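Local coordinates for protein KLLA0E02245p (Kluyveromyces lactis, PDB 4GPS) that removes NAD and methylguanosine caps from the 5' ends of RNAs and degrades RNA as a 5'-3' exoribonuclease, using divalent metal ions, at residues 133-141 / 334-342; 391-401 / 411-419. All blocks are in the same frame, centred on the assembly; numbering follows the deposited sequence.

Both contacts are partly buried and lie on opposite sides of the chain's centre, their centres about 49 Å apart. Contact 1 ties the loop 133-141 to the approach and start of strand 338-344; contact 2 joins the two strands of the hairpin 399-404/409-414 and brings in the end of helix 370-393. No element is held by both. In contact 1 the segments are far apart in sequence and meet through three backbone hydrogen bonds and a leucine under the loop, with the L341 side chain about 7 Å from that of metal-binding I294. In contact 2 they are close in sequence, and strand pairing gives way to a serine and a water, away from the metal site.

Contact 1 (133-141 / 334-342); sequences SFIGIDLTK and YSNELEQLK
L338 lies beneath the bend of 133-141, its CD2 methyl 3.4 Å from the carbonyl O of F134 and its CG 4.2 Å from CD1 of I135. The side chain reaches there because CG stands anti to the backbone N (chi1 172°), which carries the branch in under the type II turn F134-I137. L139 flanks it, CG against the CB of L338. I135, the second residue of the turn, extends along the strand: its CD1 rests 3.8 Å from the carbonyl O of E339, just where E339 and Q340 form a classic beta bulge facing F330.

The same leucine is held through both its backbone N and O. Its O receives the N-H of G136 in the carbonyl plane, at 2.9 Å, while its own N-H points almost straight at O of I137 (166° at the hydrogen). One step further, L139 N donates to O of N336. D138 and E337 sit between these bonds as a single bridge.

N336 ends the contact at its more polar side. CG, beside the backbone N, brings the amide over T140, where ND2 is 3.8 Å from OG1; this is van der Waals contact, and the buried OG1 finds no hydrogen-bond partner. Nearby, D138 OD1 approaches O of S335 to 2.8 Å, two acceptors that cannot bond as a carboxylate, a proximity that may favour a protonated D138, although the weak bond from T140 N to OD2 would oppose this.

Beyond the contact, F134 meets W125 with nearly parallel ring planes and touches L245 of helix 233-246, which also carries the metal ligand E243. The chemistry is mainly that of main chain and hydrocarbon: three backbone bonds set the loop's position on the strand, and L338 packs beneath it without any salt bridge.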
loop_
_atom_site.group_PDB
_atom_site.type_symbol
_atom_site.label_atom_id
_atom_site.label_comp_id
_atom_site.label_asym_id
_atom_site.label_seq_id
_atom_site.Cartn_x
_atom_site.Cartn_y
_atom_site.Cartn_z
ATOM N N SER A 133 27.801 -7.955 -8.985
ATOM C CA SER A 133 26.637 -8.699 -9.488
ATOM C C SER A 133 25.350 -7.900 -9.255
ATOM O O SER A 133 24.267 -8.337 -9.639
ATOM C CB SER A 133 26.481 -10.015 -8.753
ATOM O OG SER A 133 27.740 -10.487 -8.351
ATOM N N PHE A 134 25.470 -6.757 -8.586
ATOM C CA PHE A 134 24.333 -5.895 -8.303
ATOM C C PHE A 134 24.643 -4.439 -8.652
ATOM O O PHE A 134 23.991 -3.830 -9.507
ATOM C CB PHE A 134 23.946 -5.996 -6.827
ATOM C CG PHE A 134 23.552 -7.379 -6.396
ATOM C CD1 PHE A 134 24.417 -8.160 -5.650
ATOM C CD2 PHE A 134 22.294 -7.900 -6.728
ATOM C CE1 PHE A 134 24.030 -9.436 -5.237
ATOM C CE2 PHE A 134 21.901 -9.188 -6.314
ATOM C CZ PHE A 134 22.762 -9.948 -5.573
ATOM N N ILE A 135 25.650 -3.882 -7.999
ATOM C CA ILE A 135 26.014 -2.495 -8.249
ATOM C C ILE A 135 26.712 -2.311 -9.616
ATOM O O ILE A 135 27.791 -2.867 -9.879
ATOM C CB ILE A 135 26.919 -1.989 -7.111
ATOM C CG1 ILE A 135 26.191 -2.133 -5.764
ATOM C CG2 ILE A 135 27.315 -0.538 -7.368
ATOM C CD1 ILE A 135 24.892 -1.295 -5.668
ATOM N N GLY A 136 26.089 -1.536 -10.490
ATOM C CA GLY A 136 26.675 -1.290 -11.800
ATOM C C GLY A 136 25.879 -1.915 -12.933
ATOM O O GLY A 136 26.103 -1.636 -14.110
ATOM N N ILE A 137 24.935 -2.760 -12.562
ATOM C CA ILE A 137 24.097 -3.446 -13.510
ATOM C C ILE A 137 23.051 -2.513 -14.080
ATOM O O ILE A 137 22.402 -1.754 -13.360
ATOM C CB ILE A 137 23.477 -4.658 -12.823
ATOM C CG1 ILE A 137 24.582 -5.703 -12.670
ATOM C CG2 ILE A 137 22.272 -5.188 -13.601
ATOM C CD1 ILE A 137 24.129 -6.983 -12.050
ATOM N N ASP A 138 22.922 -2.549 -15.395
ATOM C CA ASP A 138 21.974 -1.711 -16.098
ATOM C C ASP A 138 20.583 -2.302 -15.926
ATOM O O ASP A 138 20.294 -3.352 -16.498
ATOM C CB ASP A 138 22.341 -1.652 -17.592
ATOM C CG ASP A 138 21.506 -0.630 -18.364
ATOM O OD1 ASP A 138 21.628 0.574 -18.069
ATOM O OD2 ASP A 138 20.729 -1.014 -19.261
ATOM N N LEU A 139 19.730 -1.633 -15.143
ATOM C CA LEU A 139 18.366 -2.099 -14.903
ATOM C C LEU A 139 17.497 -1.897 -16.132
ATOM O O LEU A 139 16.295 -2.116 -16.101
ATOM C CB LEU A 139 17.723 -1.335 -13.745
ATOM C CG LEU A 139 18.343 -1.465 -12.362
ATOM C CD1 LEU A 139 17.667 -0.503 -11.405
ATOM C CD2 LEU A 139 18.206 -2.886 -11.886
ATOM N N THR A 140 18.113 -1.486 -17.221
ATOM C CA THR A 140 17.376 -1.217 -18.437
ATOM C C THR A 140 17.706 -2.237 -19.529
ATOM O O THR A 140 17.074 -2.260 -20.579
ATOM C CB THR A 140 17.661 0.253 -18.868
ATOM O OG1 THR A 140 16.470 1.029 -18.661
ATOM C CG2 THR A 140 18.169 0.361 -20.316
ATOM N N LYS A 141 18.687 -3.092 -19.253
ATOM C CA LYS A 141 19.101 -4.124 -20.190
ATOM C C LYS A 141 17.919 -5.061 -20.449
ATOM O O LYS A 141 17.215 -5.456 -19.525
ATOM C CB LYS A 141 20.289 -4.893 -19.605
ATOM C CG LYS A 141 20.964 -5.853 -20.549
ATOM C CD LYS A 141 22.199 -6.446 -19.894
ATOM C CE LYS A 141 22.569 -7.762 -20.535
ATOM N NZ LYS A 141 21.385 -8.667 -20.521
ATOM N N TYR A 334 21.254 9.027 -15.708
ATOM C CA TYR A 334 21.724 8.907 -17.074
ATOM C C TYR A 334 21.962 7.501 -17.599
ATOM O O TYR A 334 21.467 7.124 -18.667
ATOM C CB TYR A 334 23.019 9.702 -17.264
ATOM C CG TYR A 334 23.495 9.634 -18.696
ATOM C CD1 TYR A 334 22.696 10.136 -19.729
ATOM C CD2 TYR A 334 24.687 8.978 -19.044
ATOM C CE1 TYR A 334 23.056 9.982 -21.075
ATOM C CE2 TYR A 334 25.059 8.819 -20.398
ATOM C CZ TYR A 334 24.229 9.324 -21.404
ATOM O OH TYR A 334 24.536 9.166 -22.739
ATOM N N SER A 335 22.738 6.741 -16.841
ATOM C CA SER A 335 23.136 5.394 -17.219
ATOM C C SER A 335 22.156 4.272 -16.936
ATOM O O SER A 335 22.287 3.195 -17.516
ATOM C CB SER A 335 24.413 5.056 -16.492
ATOM O OG SER A 335 24.080 4.662 -15.171
ATOM N N ASN A 336 21.197 4.514 -16.044
ATOM C CA ASN A 336 20.240 3.492 -15.628
ATOM C C ASN A 336 20.912 2.363 -14.833
ATOM O O ASN A 336 20.341 1.269 -14.648
ATOM C CB ASN A 336 19.501 2.906 -16.823
ATOM C CG ASN A 336 18.440 3.843 -17.352
ATOM O OD1 ASN A 336 17.506 4.242 -16.623
ATOM N ND2 ASN A 336 18.578 4.217 -18.625
ATOM N N GLU A 337 22.120 2.612 -14.345
ATOM C CA GLU A 337 22.770 1.577 -13.562
ATOM C C GLU A 337 22.391 1.632 -12.090
ATOM O O GLU A 337 22.281 2.723 -11.530
ATOM C CB GLU A 337 24.270 1.719 -13.665
ATOM C CG GLU A 337 24.795 1.474 -15.039
ATOM C CD GLU A 337 26.298 1.565 -15.078
ATOM O OE1 GLU A 337 26.880 1.180 -16.119
ATOM O OE2 GLU A 337 26.891 2.025 -14.067
ATOM N N LEU A 338 22.215 0.467 -11.463
ATOM C CA LEU A 338 21.920 0.410 -10.028
ATOM C C LEU A 338 23.141 0.970 -9.276
ATOM O O LEU A 338 24.219 0.389 -9.305
ATOM C CB LEU A 338 21.638 -1.040 -9.590
ATOM C CG LEU A 338 21.499 -1.332 -8.083
ATOM C CD1 LEU A 338 20.357 -0.531 -7.476
ATOM C CD2 LEU A 338 21.231 -2.815 -7.869
ATOM N N GLU A 339 22.976 2.116 -8.619
ATOM C CA GLU A 339 24.093 2.759 -7.906
ATOM C C GLU A 339 24.189 2.472 -6.428
ATOM O O GLU A 339 25.270 2.491 -5.854
ATOM C CB GLU A 339 24.019 4.272 -8.044
ATOM C CG GLU A 339 24.771 4.856 -9.195
ATOM C CD GLU A 339 24.663 6.366 -9.210
ATOM O OE1 GLU A 339 25.204 6.990 -10.148
ATOM O OE2 GLU A 339 24.033 6.929 -8.282
ATOM N N GLN A 340 23.055 2.217 -5.802
ATOM C CA GLN A 340 23.061 1.987 -4.377
ATOM C C GLN A 340 21.805 1.252 -3.943
ATOM O O GLN A 340 20.711 1.483 -4.471
ATOM C CB GLN A 340 23.157 3.351 -3.662
ATOM C CG GLN A 340 23.004 3.339 -2.153
ATOM C CD GLN A 340 22.934 4.767 -1.565
ATOM O OE1 GLN A 340 22.830 5.764 -2.308
ATOM N NE2 GLN A 340 22.971 4.868 -0.234
ATOM N N LEU A 341 21.990 0.342 -3.003
ATOM C CA LEU A 341 20.906 -0.402 -2.416
ATOM C C LEU A 341 20.857 0.098 -0.981
ATOM O O LEU A 341 21.891 0.158 -0.316
ATOM C CB LEU A 341 21.223 -1.887 -2.391
ATOM C CG LEU A 341 20.866 -2.706 -3.610
ATOM C CD1 LEU A 341 21.212 -4.178 -3.319
ATOM C CD2 LEU A 341 19.392 -2.534 -3.910
ATOM N N LYS A 342 19.676 0.445 -0.491
ATOM C CA LYS A 342 19.575 0.922 0.876
ATOM C C LYS A 342 18.321 0.429 1.538
ATOM O O LYS A 342 17.223 0.610 1.016
ATOM C CB LYS A 342 19.598 2.455 0.939
ATOM C CG LYS A 342 19.952 2.997 2.320
ATOM C CD LYS A 342 19.905 4.514 2.370
ATOM C CE LYS A 342 20.623 5.066 3.619
ATOM N NZ LYS A 342 20.089 4.544 4.893
#

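Contact 2 (391-401 / 411-419)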
loop_
_atom_site.group_PDB
_atom_site.type_symbol
_atom_site.label_atom_id
_atom_site.label_comp_id
_atom_site.label_asym_id
_atom_site.label_seq_id
_atom_site.Cartn_x
_atom_site.Cartn_y
_atom_site.Cartn_z
ATOM N N LEU A 391 -27.063 4.600 3.343
ATOM C CA LEU A 391 -27.622 4.521 1.993
ATOM C C LEU A 391 -28.091 3.134 1.586
ATOM O O LEU A 391 -29.065 3.017 0.870
ATOM C CB LEU A 391 -26.611 5.003 0.951
ATOM C CG LEU A 391 -26.304 6.495 0.865
ATOM C CD1 LEU A 391 -25.269 6.744 -0.201
ATOM C CD2 LEU A 391 -27.579 7.257 0.567
ATOM N N SER A 392 -27.417 2.091 2.059
ATOM C CA SER A 392 -27.766 0.725 1.672
ATOM C C SER A 392 -29.054 0.165 2.270
ATOM O O SER A 392 -29.634 -0.766 1.706
ATOM C CB SER A 392 -26.595 -0.248 1.950
ATOM O OG SER A 392 -26.505 -0.630 3.320
ATOM N N GLN A 393 -29.500 0.705 3.398
ATOM C CA GLN A 393 -30.744 0.239 4.015
ATOM C C GLN A 393 -31.871 0.752 3.131
ATOM O O GLN A 393 -32.758 -0.004 2.701
ATOM C CB GLN A 393 -30.885 0.825 5.420
ATOM C CG GLN A 393 -29.716 0.475 6.291
ATOM C CD GLN A 393 -29.643 1.286 7.564
ATOM O OE1 GLN A 393 -29.683 2.520 7.540
ATOM N NE2 GLN A 393 -29.514 0.594 8.693
ATOM N N GLU A 394 -31.778 2.054 2.854
ATOM C CA GLU A 394 -32.717 2.820 2.040
ATOM C C GLU A 394 -32.454 2.657 0.533
ATOM O O GLU A 394 -32.501 3.636 -0.218
ATOM C CB GLU A 394 -32.589 4.302 2.420
ATOM C CG GLU A 394 -32.655 4.594 3.928
ATOM C CD GLU A 394 -32.115 5.986 4.299
ATOM O OE1 GLU A 394 -32.402 6.455 5.431
ATOM O OE2 GLU A 394 -31.397 6.607 3.469
ATOM N N SER A 395 -32.181 1.430 0.091
ATOM C CA SER A 395 -31.903 1.178 -1.322
ATOM C C SER A 395 -31.908 -0.312 -1.672
ATOM O O SER A 395 -31.878 -1.172 -0.790
ATOM C CB SER A 395 -30.551 1.797 -1.699
ATOM O OG SER A 395 -30.171 1.481 -3.031
ATOM N N THR A 396 -31.955 -0.595 -2.971
ATOM C CA THR A 396 -31.965 -1.958 -3.515
ATOM C C THR A 396 -30.564 -2.242 -4.052
ATOM O O THR A 396 -30.253 -3.345 -4.528
ATOM C CB THR A 396 -32.951 -2.075 -4.705
ATOM O OG1 THR A 396 -34.141 -1.332 -4.412
ATOM C CG2 THR A 396 -33.318 -3.536 -4.966
ATOM N N SER A 397 -29.720 -1.223 -3.991
ATOM C CA SER A 397 -28.365 -1.360 -4.485
ATOM C C SER A 397 -27.389 -1.664 -3.357
ATOM O O SER A 397 -27.381 -0.998 -2.321
ATOM C CB SER A 397 -27.933 -0.079 -5.234
ATOM O OG SER A 397 -28.442 -0.031 -6.566
ATOM N N THR A 398 -26.585 -2.697 -3.571
ATOM C CA THR A 398 -25.577 -3.077 -2.610
ATOM C C THR A 398 -24.241 -2.478 -3.088
ATOM O O THR A 398 -23.276 -2.389 -2.325
ATOM C CB THR A 398 -25.472 -4.637 -2.492
ATOM O OG1 THR A 398 -25.205 -5.231 -3.778
ATOM C CG2 THR A 398 -26.751 -5.197 -1.947
ATOM N N THR A 399 -24.180 -2.061 -4.355
ATOM C CA THR A 399 -22.941 -1.499 -4.880
ATOM C C THR A 399 -23.054 0.011 -5.182
ATOM O O THR A 399 -24.031 0.468 -5.778
ATOM C CB THR A 399 -22.464 -2.293 -6.134
ATOM O OG1 THR A 399 -22.418 -3.700 -5.828
ATOM C CG2 THR A 399 -21.075 -1.849 -6.541
ATOM N N PHE A 400 -22.032 0.763 -4.764
ATOM C CA PHE A 400 -21.979 2.214 -4.897
ATOM C C PHE A 400 -20.709 2.759 -5.554
ATOM O O PHE A 400 -19.617 2.237 -5.334
ATOM C CB PHE A 400 -22.095 2.862 -3.498
ATOM C CG PHE A 400 -23.375 2.541 -2.774
ATOM C CD1 PHE A 400 -23.535 1.324 -2.112
ATOM C CD2 PHE A 400 -24.447 3.425 -2.813
ATOM C CE1 PHE A 400 -24.743 0.991 -1.505
ATOM C CE2 PHE A 400 -25.666 3.089 -2.202
ATOM C CZ PHE A 400 -25.811 1.873 -1.549
ATOM N N LYS A 401 -20.846 3.812 -6.355
ATOM C CA LYS A 401 -19.678 4.432 -6.963
ATOM C C LYS A 401 -19.212 5.445 -5.929
ATOM O O LYS A 401 -19.987 6.307 -5.509
ATOM C CB LYS A 401 -20.025 5.173 -8.254
ATOM C CG LYS A 401 -20.397 4.288 -9.432
ATOM C CD LYS A 401 -20.285 5.077 -10.733
ATOM C CE LYS A 401 -20.565 4.204 -11.954
ATOM N NZ LYS A 401 -20.196 4.936 -13.211
ATOM N N SER A 411 -18.486 11.827 -3.056
ATOM C CA SER A 411 -19.723 11.551 -3.808
ATOM C C SER A 411 -20.079 10.063 -3.831
ATOM O O SER A 411 -19.268 9.243 -4.251
ATOM C CB SER A 411 -19.604 12.020 -5.253
ATOM O OG SER A 411 -19.964 13.370 -5.348
ATOM N N ILE A 412 -21.290 9.726 -3.394
ATOM C CA ILE A 412 -21.755 8.339 -3.379
ATOM C C ILE A 412 -23.111 8.207 -4.093
ATOM O O ILE A 412 -24.094 8.844 -3.728
ATOM C CB ILE A 412 -21.927 7.792 -1.938
ATOM C CG1 ILE A 412 -20.632 7.958 -1.148
ATOM C CG2 ILE A 412 -22.256 6.308 -1.989
ATOM C CD1 ILE A 412 -20.683 7.392 0.275
ATOM N N SER A 413 -23.165 7.381 -5.122
ATOM C CA SER A 413 -24.403 7.168 -5.856
ATOM C C SER A 413 -24.475 5.680 -6.150
ATOM O O SER A 413 -23.451 5.024 -6.355
ATOM C CB SER A 413 -24.400 7.973 -7.146
ATOM O OG SER A 413 -23.160 7.811 -7.782
ATOM N N PRO A 414 -25.688 5.129 -6.179
ATOM C CA PRO A 414 -25.857 3.696 -6.438
ATOM C C PRO A 414 -25.464 3.274 -7.842
ATOM O O PRO A 414 -25.683 4.009 -8.794
ATOM C CB PRO A 414 -27.341 3.471 -6.147
ATOM C CG PRO A 414 -27.959 4.750 -6.596
ATOM C CD PRO A 414 -26.988 5.822 -6.121
ATOM N N ALA A 415 -24.850 2.101 -7.950
ATOM C CA ALA A 415 -24.458 1.546 -9.241
ATOM C C ALA A 415 -25.499 0.467 -9.552
ATOM O O ALA A 415 -26.104 -0.086 -8.637
ATOM C CB ALA A 415 -23.087 0.943 -9.149
ATOM N N SER A 416 -25.709 0.161 -10.824
ATOM C CA SER A 416 -26.719 -0.833 -11.195
ATOM C C SER A 416 -26.652 -2.171 -10.470
ATOM O O SER A 416 -25.568 -2.713 -10.263
ATOM C CB SER A 416 -26.662 -1.112 -12.696
ATOM O OG SER A 416 -27.679 -2.041 -13.053
ATOM N N GLN A 417 -27.812 -2.715 -10.112
ATOM C CA GLN A 417 -27.870 -4.018 -9.452
ATOM C C GLN A 417 -27.785 -5.142 -10.506
ATOM O O GLN A 417 -27.870 -6.323 -10.172
ATOM C CB GLN A 417 -29.166 -4.157 -8.678
ATOM C CG GLN A 417 -30.372 -4.334 -9.578
ATOM C CD GLN A 417 -31.626 -3.735 -8.972
ATOM O OE1 GLN A 417 -31.918 -3.949 -7.786
ATOM N NE2 GLN A 417 -32.382 -2.978 -9.779
ATOM N N PHE A 418 -27.614 -4.772 -11.776
ATOM C CA PHE A 418 -27.513 -5.754 -12.855
ATOM C C PHE A 418 -26.100 -5.801 -13.412
ATOM O O PHE A 418 -25.811 -6.524 -14.365
ATOM C CB PHE A 418 -28.504 -5.411 -13.975
ATOM C CG PHE A 418 -29.940 -5.480 -13.542
ATOM C CD1 PHE A 418 -30.750 -4.341 -13.580
ATOM C CD2 PHE A 418 -30.460 -6.668 -13.024
ATOM C CE1 PHE A 418 -32.049 -4.376 -13.106
ATOM C CE2 PHE A 418 -31.768 -6.725 -12.541
ATOM C CZ PHE A 418 -32.566 -5.565 -12.581
ATOM N N VAL A 419 -25.217 -5.033 -12.796
ATOM C CA VAL A 419 -23.847 -4.971 -13.257
ATOM C C VAL A 419 -22.831 -5.442 -12.215
ATOM O O VAL A 419 -22.844 -4.979 -11.076
ATOM C CB VAL A 419 -23.496 -3.524 -13.671
ATOM C CG1 VAL A 419 -22.008 -3.409 -14.001
ATOM C CG2 VAL A 419 -24.364 -3.107 -14.843
HETATM O O HOH W 1 -25.868 -2.615 -6.788
#
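I412 packs tightly against both L391 and F400, its CG2 methyl, anti to the backbone N, lying 3.5 Å from CD1 of L391, in the last turn of helix 370-393, and 3.7 Å from CD2 of F400, which it approaches obliquely. L388 of the same helix also touches both I412 and F400.

F400 and P414 form an antiparallel non-hydrogen-bonded pair whose side chains diverge, followed by K401 and S413 as a hydrogen-bonded one. This is the beta hairpin 399-404/409-414, its strands paired at their outer edges with 198-204 and 60-63. K401 N donates to O of S413 at 2.9 Å, nearly along the C=O axis, whereas the return bond from S413 N is long and weak. A415 N continues the pairing with a straight bond to O of T399 (169° at the hydrogen).

Past A415 the segments part and the contact becomes looser and more polar. S397 OG donates to O of A415 at 3.1 Å, from a position tilted out of the carbonyl plane, and a water bound to T399 N donates to the same oxygen. An alanine in place of S397 would lose the hydroxyl bond and is likely to leave the A415 carbonyl more dependent on the water. At the exposed margin, Q417 reaches back across T396, OE1 lying 3.2 Å from its CG2.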